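Local atomic coordinates of protein SOSEKI 4 (PDB entry 6RSN), a protein that forms polymers through its DIX-like domain, interprets polarity cues and can influence the orientation of plant cell division, besides promoting auxin biosynthesis and signalling. Residues H20-L28 with D38-R47; M51-S59 with V87-D95. The protein carries 1 engineered substitution. All blocks are in the same frame, centred on the assembly; numbering follows the deposited sequence.

Contact 1 (H20-L28 with D38-R47). With SO4 (sulfate ion), chain B.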
loop_
_atom_site.group_PDB
_atom_site.type_symbol
_atom_site.label_atom_id
_atom_site.label_comp_id
_atom_site.label_asym_id
_atom_site.label_seq_id
_atom_site.Cartn_x
_atom_site.Cartn_y
_atom_site.Cartn_z
ATOM N N HIS A 20 -0.197 -1.745 14.823
ATOM C CA HIS A 20 -1.472 -1.531 14.177
ATOM C C HIS A 20 -1.185 -0.954 12.802
ATOM O O HIS A 20 -0.111 -0.346 12.549
ATOM C CB HIS A 20 -2.271 -0.445 14.931
ATOM C CG HIS A 20 -2.458 -0.696 16.377
ATOM N ND1 HIS A 20 -3.050 -1.859 16.850
ATOM C CD2 HIS A 20 -2.162 0.083 17.450
ATOM C CE1 HIS A 20 -3.139 -1.777 18.166
ATOM N NE2 HIS A 20 -2.594 -0.595 18.550
ATOM N N PRO A 21 -2.124 -1.165 11.878
ATOM C CA PRO A 21 -2.084 -0.522 10.595
ATOM C C PRO A 21 -2.309 0.977 10.741
ATOM O O PRO A 21 -2.591 1.471 11.827
ATOM C CB PRO A 21 -3.220 -1.176 9.813
ATOM C CG PRO A 21 -4.234 -1.518 10.897
ATOM C CD PRO A 21 -3.368 -1.951 12.067
ATOM N N HIS A 22 -2.015 1.635 9.625
ATOM C CA HIS A 22 -2.175 3.061 9.451
ATOM C C HIS A 22 -3.268 3.305 8.429
ATOM O O HIS A 22 -3.440 2.512 7.504
ATOM C CB HIS A 22 -0.859 3.657 8.924
ATOM C CG HIS A 22 0.135 3.861 10.014
ATOM N ND1 HIS A 22 0.957 2.831 10.476
ATOM C CD2 HIS A 22 0.392 4.937 10.780
ATOM C CE1 HIS A 22 1.707 3.308 11.464
ATOM N NE2 HIS A 22 1.366 4.558 11.690
ATOM N N PHE A 23 -3.987 4.431 8.585
ATOM C CA PHE A 23 -4.941 4.892 7.598
ATOM C C PHE A 23 -4.496 6.225 7.021
ATOM O O PHE A 23 -4.199 7.126 7.814
ATOM C CB PHE A 23 -6.320 5.134 8.243
ATOM C CG PHE A 23 -7.313 5.749 7.267
ATOM C CD1 PHE A 23 -7.411 7.126 7.086
ATOM C CD2 PHE A 23 -8.104 4.946 6.462
ATOM C CE1 PHE A 23 -8.343 7.682 6.198
ATOM C CE2 PHE A 23 -9.039 5.491 5.574
ATOM C CZ PHE A 23 -9.158 6.861 5.434
ATOM N N ILE A 24 -4.452 6.343 5.676
ATOM C CA ILE A 24 -4.176 7.625 5.034
ATOM C C ILE A 24 -5.180 7.848 3.910
ATOM O O ILE A 24 -5.733 6.883 3.400
ATOM C CB ILE A 24 -2.741 7.679 4.478
ATOM C CG1 ILE A 24 -2.428 6.516 3.523
ATOM C CG2 ILE A 24 -1.718 7.695 5.624
ATOM C CD1 ILE A 24 -1.079 6.647 2.750
ATOM N N GLU A 25 -5.310 9.115 3.484
ATOM C CA GLU A 25 -6.062 9.415 2.274
ATOM C C GLU A 25 -5.094 9.724 1.147
ATOM O O GLU A 25 -4.124 10.457 1.366
ATOM C CB GLU A 25 -7.003 10.581 2.585
ATOM C CG GLU A 25 -8.076 10.145 3.567
ATOM C CD GLU A 25 -9.138 11.187 3.745
ATOM O OE1 GLU A 25 -8.771 12.374 3.736
ATOM O OE2 GLU A 25 -10.320 10.796 3.844
ATOM N N VAL A 26 -5.291 9.091 -0.021
ATOM C CA VAL A 26 -4.355 9.230 -1.126
ATOM C C VAL A 26 -4.984 9.975 -2.305
ATOM O O VAL A 26 -5.952 9.489 -2.884
ATOM C CB VAL A 26 -3.805 7.863 -1.549
ATOM C CG1 VAL A 26 -2.927 8.001 -2.791
ATOM C CG2 VAL A 26 -3.015 7.269 -0.377
ATOM N N PRO A 27 -4.415 11.122 -2.744
ATOM C CA PRO A 27 -4.874 11.760 -3.988
ATOM C C PRO A 27 -4.581 10.895 -5.217
ATOM O O PRO A 27 -3.456 10.406 -5.382
ATOM C CB PRO A 27 -4.153 13.125 -4.027
ATOM C CG PRO A 27 -3.699 13.343 -2.583
ATOM C CD PRO A 27 -3.422 11.951 -2.024
ATOM N N LEU A 28 -5.610 10.706 -6.049
ATOM C CA LEU A 28 -5.574 9.958 -7.303
ATOM C C LEU A 28 -5.015 10.814 -8.437
ATOM O O LEU A 28 -5.295 12.010 -8.541
ATOM C CB LEU A 28 -6.998 9.544 -7.669
ATOM C CG LEU A 28 -7.454 8.212 -7.093
ATOM C CD1 LEU A 28 -8.584 7.618 -7.915
ATOM C CD2 LEU A 28 -6.287 7.250 -7.008
ATOM N N ASP A 38 1.086 6.565 -6.629
ATOM C CA ASP A 38 0.209 7.545 -5.971
ATOM C C ASP A 38 0.348 7.451 -4.436
ATOM O O ASP A 38 0.435 8.481 -3.738
ATOM C CB ASP A 38 -1.250 7.362 -6.358
ATOM C CG ASP A 38 -1.469 7.556 -7.855
ATOM O OD1 ASP A 38 -0.879 8.480 -8.391
ATOM O OD2 ASP A 38 -2.215 6.780 -8.463
ATOM N N VAL A 39 0.345 6.200 -3.915
ATOM C CA VAL A 39 0.520 5.874 -2.496
ATOM C C VAL A 39 1.889 6.326 -2.021
ATOM O O VAL A 39 2.004 7.023 -0.999
ATOM C CB VAL A 39 0.332 4.381 -2.223
ATOM C CG1 VAL A 39 0.605 4.088 -0.726
ATOM C CG2 VAL A 39 -1.060 3.929 -2.702
ATOM N N ILE A 40 2.924 6.022 -2.811
ATOM C CA ILE A 40 4.278 6.391 -2.423
ATOM C C ILE A 40 4.437 7.919 -2.408
ATOM O O ILE A 40 5.039 8.496 -1.499
ATOM C CB ILE A 40 5.307 5.731 -3.357
ATOM C CG1 ILE A 40 5.222 4.198 -3.328
ATOM C CG2 ILE A 40 6.701 6.235 -3.025
ATOM C CD1 ILE A 40 5.378 3.582 -2.010
ATOM N N ASN A 41 3.853 8.605 -3.411
ATOM C CA ASN A 41 3.896 10.070 -3.367
ATOM C C ASN A 41 3.270 10.657 -2.101
ATOM O O ASN A 41 3.774 11.640 -1.508
ATOM C CB ASN A 41 3.208 10.668 -4.605
ATOM C CG ASN A 41 4.046 10.450 -5.842
ATOM O OD1 ASN A 41 5.269 10.337 -5.751
ATOM N ND2 ASN A 41 3.421 10.388 -7.010
ATOM N N ARG A 42 2.157 10.087 -1.672
ATOM C CA ARG A 42 1.485 10.571 -0.475
ATOM C C ARG A 42 2.343 10.264 0.748
ATOM O O ARG A 42 2.452 11.087 1.665
ATOM C CB ARG A 42 0.105 9.913 -0.348
ATOM C CG ARG A 42 -0.669 10.256 0.931
ATOM C CD ARG A 42 -0.760 11.774 0.951
ATOM N NE ARG A 42 -1.814 12.158 1.893
ATOM C CZ ARG A 42 -1.958 13.361 2.391
ATOM N NH1 ARG A 42 -1.147 14.335 2.020
ATOM N NH2 ARG A 42 -2.949 13.619 3.240
ATOM N N LEU A 43 2.903 9.041 0.808
ATOM C CA LEU A 43 3.772 8.756 1.963
ATOM C C LEU A 43 4.991 9.680 1.983
ATOM O O LEU A 43 5.485 10.068 3.052
ATOM C CB LEU A 43 4.234 7.286 1.920
ATOM C CG LEU A 43 3.143 6.297 2.315
ATOM C CD1 LEU A 43 3.595 4.868 2.010
ATOM C CD2 LEU A 43 2.756 6.442 3.791
ATOM N N ASN A 44 5.583 9.941 0.821
ATOM C CA ASN A 44 6.720 10.861 0.771
ATOM C C ASN A 44 6.329 12.198 1.380
ATOM O O ASN A 44 7.146 12.812 2.098
ATOM C CB ASN A 44 7.182 11.074 -0.689
ATOM C CG ASN A 44 7.850 9.826 -1.251
ATOM O OD1 ASN A 44 8.141 8.863 -0.572
ATOM N ND2 ASN A 44 8.130 9.828 -2.549
ATOM N N ASP A 45 5.102 12.674 1.067
ATOM C CA ASP A 45 4.669 13.965 1.641
ATOM C C ASP A 45 4.486 13.890 3.163
ATOM O O ASP A 45 4.912 14.777 3.926
ATOM C CB ASP A 45 3.392 14.438 0.939
ATOM C CG ASP A 45 3.643 14.962 -0.468
ATOM O OD1 ASP A 45 4.831 15.270 -0.814
ATOM O OD2 ASP A 45 2.649 15.118 -1.203
ATOM N N LEU A 46 3.852 12.841 3.640
ATOM C CA LEU A 46 3.555 12.739 5.051
ATOM C C LEU A 46 4.746 12.352 5.927
ATOM O O LEU A 46 4.927 12.907 7.036
ATOM C CB LEU A 46 2.468 11.703 5.265
ATOM C CG LEU A 46 1.138 12.024 4.621
ATOM C CD1 LEU A 46 0.197 10.899 5.017
ATOM C CD2 LEU A 46 0.602 13.370 5.092
ATOM N N ARG A 47 5.511 11.372 5.448
ATOM C CA ARG A 47 6.506 10.684 6.270
ATOM C C ARG A 47 7.949 10.966 5.825
ATOM O O ARG A 47 8.833 10.464 6.520
ATOM C CB ARG A 47 6.258 9.181 6.141
ATOM C CG ARG A 47 4.920 8.760 6.754
ATOM C CD ARG A 47 4.994 8.808 8.269
ATOM N NE ARG A 47 4.335 7.506 8.517
ATOM C CZ ARG A 47 4.829 6.339 8.991
ATOM N NH1 ARG A 47 6.075 6.213 9.410
ATOM N NH2 ARG A 47 4.013 5.288 9.093
HETATM S S SO4 B . 5.929 3.783 12.115
HETATM O O1 SO4 B . 7.305 3.964 11.723
HETATM O O2 SO4 B . 5.417 4.995 12.686
HETATM O O3 SO4 B . 5.142 3.441 10.957
HETATM O O4 SO4 B . 5.847 2.730 13.092
HETATM O O HOH W 1 -4.166 11.271 5.114
HETATM O O HOH W 2 -1.071 10.610 -4.119
#

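Contact 2 (M51-S59 with V87-D95)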
loop_
_atom_site.group_PDB
_atom_site.type_symbol
_atom_site.label_atom_id
_atom_site.label_comp_id
_atom_site.label_asym_id
_atom_site.label_seq_id
_atom_site.Cartn_x
_atom_site.Cartn_y
_atom_site.Cartn_z
HETATM N N MSE A 51 11.037 7.217 3.896
HETATM C CA MSE A 51 10.270 6.171 4.563
HETATM C C MSE A 51 9.898 5.070 3.557
HETATM O O MSE A 51 10.179 3.862 3.810
HETATM C CB MSE A 51 9.039 6.838 5.218
HETATM C CG MSE A 51 8.125 5.833 5.942
HETATM SE SE MSE A 51 6.659 5.189 4.743
HETATM C CE MSE A 51 5.726 4.001 6.037
ATOM N N ALA A 52 9.156 5.389 2.465
ATOM C CA ALA A 52 8.506 4.291 1.726
ATOM C C ALA A 52 9.539 3.393 1.043
ATOM O O ALA A 52 9.265 2.223 0.858
ATOM C CB ALA A 52 7.534 4.820 0.729
ATOM N N CYS A 53 10.732 3.929 0.767
ATOM C CA CYS A 53 11.771 3.149 0.121
ATOM C C CYS A 53 12.377 2.146 1.092
ATOM O O CYS A 53 13.138 1.272 0.559
ATOM C CB CYS A 53 12.913 4.030 -0.424
ATOM S SG CYS A 53 13.596 5.150 0.843
ATOM N N LEU A 54 12.002 2.146 2.384
ATOM C CA LEU A 54 12.527 1.118 3.309
ATOM C C LEU A 54 11.727 -0.192 3.215
ATOM O O LEU A 54 12.070 -1.175 3.875
ATOM C CB LEU A 54 12.459 1.658 4.741
ATOM C CG LEU A 54 13.325 2.880 5.050
ATOM C CD1 LEU A 54 12.925 3.349 6.428
ATOM C CD2 LEU A 54 14.791 2.470 5.055
ATOM N N TYR A 55 10.650 -0.201 2.423
ATOM C CA TYR A 55 9.691 -1.294 2.428
ATOM C C TYR A 55 9.439 -1.775 1.009
ATOM O O TYR A 55 9.470 -0.991 0.041
ATOM C CB TYR A 55 8.344 -0.827 2.981
ATOM C CG TYR A 55 8.488 -0.415 4.411
ATOM C CD1 TYR A 55 8.519 -1.353 5.436
ATOM C CD2 TYR A 55 8.661 0.928 4.708
ATOM C CE1 TYR A 55 8.656 -0.945 6.747
ATOM C CE2 TYR A 55 8.811 1.359 6.016
ATOM C CZ TYR A 55 8.848 0.411 7.026
ATOM O OH TYR A 55 9.095 0.861 8.290
ATOM N N SER A 56 9.189 -3.104 0.876
ATOM C CA SER A 56 8.674 -3.686 -0.349
ATOM C C SER A 56 7.148 -3.778 -0.222
ATOM O O SER A 56 6.655 -4.225 0.814
ATOM C CB SER A 56 9.242 -5.141 -0.383
ATOM O OG SER A 56 8.741 -5.683 -1.592
ATOM N N TRP A 57 6.411 -3.278 -1.244
ATOM C CA TRP A 57 4.962 -3.081 -1.052
ATOM C C TRP A 57 4.128 -4.148 -1.763
ATOM O O TRP A 57 4.506 -4.617 -2.832
ATOM C CB TRP A 57 4.507 -1.666 -1.523
ATOM C CG TRP A 57 5.160 -0.624 -0.664
ATOM C CD1 TRP A 57 6.374 -0.005 -0.833
ATOM C CD2 TRP A 57 4.623 -0.105 0.568
ATOM N NE1 TRP A 57 6.593 0.882 0.203
ATOM C CE2 TRP A 57 5.549 0.841 1.072
ATOM C CE3 TRP A 57 3.433 -0.349 1.279
ATOM C CZ2 TRP A 57 5.347 1.522 2.281
ATOM C CZ3 TRP A 57 3.199 0.360 2.435
ATOM C CH2 TRP A 57 4.140 1.290 2.935
ATOM N N SER A 58 3.037 -4.532 -1.103
ATOM C CA SER A 58 2.133 -5.544 -1.639
ATOM C C SER A 58 0.713 -5.008 -1.438
ATOM O O SER A 58 0.477 -4.080 -0.644
ATOM C CB SER A 58 2.322 -6.868 -0.927
ATOM O OG SER A 58 3.624 -7.451 -1.171
ATOM N N SER A 59 -0.242 -5.560 -2.191
ATOM C CA SER A 59 -1.632 -5.244 -1.902
ATOM C C SER A 59 -2.375 -6.548 -1.642
ATOM O O SER A 59 -2.057 -7.605 -2.192
ATOM C CB SER A 59 -2.276 -4.438 -3.027
ATOM O OG SER A 59 -2.326 -5.243 -4.208
ATOM N N VAL A 87 -5.896 -2.184 0.837
ATOM C CA VAL A 87 -5.131 -2.633 2.001
ATOM C C VAL A 87 -3.781 -3.072 1.476
ATOM O O VAL A 87 -3.725 -3.970 0.628
ATOM C CB VAL A 87 -5.782 -3.813 2.774
ATOM C CG1 VAL A 87 -4.885 -4.276 3.901
ATOM C CG2 VAL A 87 -7.182 -3.504 3.318
ATOM N N LEU A 88 -2.729 -2.452 2.021
ATOM C CA LEU A 88 -1.385 -2.760 1.565
ATOM C C LEU A 88 -0.596 -3.278 2.758
ATOM O O LEU A 88 -0.923 -3.022 3.920
ATOM C CB LEU A 88 -0.703 -1.462 1.114
ATOM C CG LEU A 88 -1.408 -0.618 0.041
ATOM C CD1 LEU A 88 -0.558 0.563 -0.361
ATOM C CD2 LEU A 88 -1.834 -1.391 -1.192
ATOM N N LYS A 89 0.568 -3.866 2.428
ATOM C CA LYS A 89 1.549 -4.258 3.427
ATOM C C LYS A 89 2.892 -3.777 2.899
ATOM O O LYS A 89 3.232 -3.948 1.752
ATOM C CB LYS A 89 1.558 -5.758 3.662
ATOM C CG LYS A 89 2.564 -6.272 4.695
ATOM C CD LYS A 89 2.531 -7.787 4.575
ATOM C CE LYS A 89 3.017 -8.565 5.752
ATOM N NZ LYS A 89 3.454 -9.904 5.254
ATOM N N GLY A 90 3.609 -3.005 3.738
ATOM C CA GLY A 90 5.027 -2.750 3.460
ATOM C C GLY A 90 5.876 -3.660 4.312
ATOM O O GLY A 90 5.804 -3.602 5.541
ATOM N N SER A 91 6.737 -4.427 3.630
ATOM C CA SER A 91 7.551 -5.424 4.326
ATOM C C SER A 91 8.946 -4.827 4.413
ATOM O O SER A 91 9.501 -4.453 3.382
ATOM C CB SER A 91 7.561 -6.691 3.500
ATOM O OG SER A 91 6.276 -7.306 3.559
ATOM N N GLN A 92 9.517 -4.744 5.619
ATOM C CA GLN A 92 10.822 -4.071 5.731
ATOM C C GLN A 92 11.880 -4.779 4.895
ATOM O O GLN A 92 12.057 -6.000 5.044
ATOM C CB GLN A 92 11.286 -4.118 7.205
ATOM C CG GLN A 92 12.614 -3.436 7.455
ATOM C CD GLN A 92 13.005 -3.636 8.917
ATOM O OE1 GLN A 92 12.536 -4.543 9.601
ATOM N NE2 GLN A 92 13.994 -2.916 9.363
ATOM N N ILE A 93 12.610 -3.991 4.065
ATOM C CA ILE A 93 13.717 -4.557 3.287
ATOM C C ILE A 93 14.922 -4.784 4.188
ATOM O O ILE A 93 15.236 -3.915 5.029
ATOM C CB ILE A 93 14.037 -3.594 2.142
ATOM C CG1 ILE A 93 12.859 -3.613 1.143
ATOM C CG2 ILE A 93 15.316 -4.044 1.471
ATOM C CD1 ILE A 93 13.058 -2.520 0.101
ATOM N N LEU A 94 15.511 -5.999 4.062
ATOM C CA LEU A 94 16.562 -6.369 5.006
ATOM C C LEU A 94 17.863 -6.410 4.233
ATOM O O LEU A 94 18.209 -7.427 3.664
ATOM C CB LEU A 94 16.300 -7.752 5.609
ATOM C CG LEU A 94 14.984 -7.815 6.375
ATOM C CD1 LEU A 94 14.754 -9.227 6.943
ATOM C CD2 LEU A 94 15.006 -6.749 7.502
ATOM N N ASP A 95 18.573 -5.300 4.234
ATOM C CA ASP A 95 19.890 -5.359 3.594
ATOM C C ASP A 95 20.874 -4.629 4.502
ATOM O O ASP A 95 22.064 -4.544 4.093
ATOM C CB ASP A 95 19.968 -4.572 2.281
ATOM C CG ASP A 95 19.440 -5.134 0.960
ATOM O OD1 ASP A 95 19.977 -6.222 0.350
ATOM O OD2 ASP A 95 18.597 -4.380 0.435
ATOM O OXT ASP A 95 20.409 -4.111 5.574
HETATM O O HOH W 3 14.515 -1.369 5.163
HETATM O O HOH W 4 4.945 -6.600 1.150
#

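Contact 1 (H20-L28 with D38-R47)
Arg42 sends its guanidinium from the helix to the backbone of the outer strand, where NE, rather than either terminal nitrogen, donates to Glu25 O at 2.9 Å. The donor lies almost exactly in line with the carbonyl bond (C=O...N 179°), but the acceptor is tilted out of the guanidinium plane and the N-H points somewhat off line. The arginine reaches it because its chain starts away from the backbone N (chi1 176°) and then bends at chi2. In passing, its CG lies against Val26 CG2 and its CD meets Pro27 CD where the two side chains cross at about a right angle, while Leu46 CD2 of the same helix sits over one face of the guanidinium. A water accepting from both Glu25 N and Arg42 NH2 adds a second, indirect link. A leucine in its place would probably leave Glu25 O without this donor and the bridging water without its arginine partner.

Beside this polar link the contact is aliphatic. Ile24 splits its branches, CG2 to Leu46 CD1 at 3.8 Å and CD1 to Leu43 CD2 at 4.0 Å. Val26 CG1 presses on the helix backbone, 3.5 Å from Asp38 O; a second water donates to that carbonyl and to Pro27 O. The Asp38 carboxylate itself turns to Ser29 and Tyr35.

At the far end Arg47 NH2 hangs 3.7 Å above the His22 ring, over its centre, and donates to sulfate O3 at 2.9 Å as well as bonding to Tyr10 OH. Arg14 also holds this sulfate, probably a crystallisation ion.

A helix packed across one face of a mixed sheet, its 38-47 segment 119° from the outermost strand 22-27, is the ubiquitin-like beta-grasp arrangement of the DIX-like domain.

Contact 2 (M51-S59 with V87-D95)
Trp57 carries Gly90 CA and Tyr55 CB on one face of its indole, while Leu88 CB and the backbone of Ala52 lie at its edge. Its strand, 55-63, pairs antiparallel with 86-92 in the beta-grasp sheet. The Gly90 contact is a CH-pi one, CA standing 3.8 Å from the centroid of the six-membered ring and 19° off its normal. A beta carbon built on Gly90 would come only 3.0 Å from Trp57 CH2, so the bare alpha carbon is what lets the indole lie down on the neighbouring strand. Tyr55, on the same side of the sheet, offers its edge to the backbone, with CD1 3.5 Å from Gln92 N.

Ser56 with Ser91 and Ser58 with Lys89 are the hydrogen-bonded pairs, each doubly bonded; Tyr55-Gln92, Trp57-Gly90 and Ser59-Leu88 alternate with them as non-hydrogen-bonded pairs. The ladder runs on past the last strand residue, since Ile93 N gives a nearly straight bond (177°) to Leu54 O, and Ile93 CD1 folds back over the turn to within 3.8 Å of Cys53 O. On the other side of the sheet Lys89 extends to a cation-pi contact with Trp69.

The turn from Ala52 to Tyr55 is fastened to the strand by the indole: Ala52 O accepts from Trp57 NE1 at 3.1 Å and from Tyr55 N at 3.2 Å, the two donors arriving from opposite faces of its carbonyl plane.

Contacts 1 and 2, their centres 13 Å apart, meet in the core between helix 36-47 and the five-stranded sheet. Leu43 joins them directly: while its CD2 branch serves contact 1, CD1 lies 3.7 Å from Trp57 CH2. Ile40 CD1, on the helix flank away from strand 22-27, packs 3.7 Å from Trp57 NE1, and Val39 CG1 is equally close to Leu88 CD1. Contact 1 thus fixes the helix on an outermost strand, and contact 2 supplies its floor. The sulfate bonded by Arg47 in contact 1 has Tyr55 of contact 2 nearby, about 5 Å between nearest atoms. Strand 22-27 is outermost within this chain, so its outer edge could pair with another subunit, as in filaments of related DIX domains.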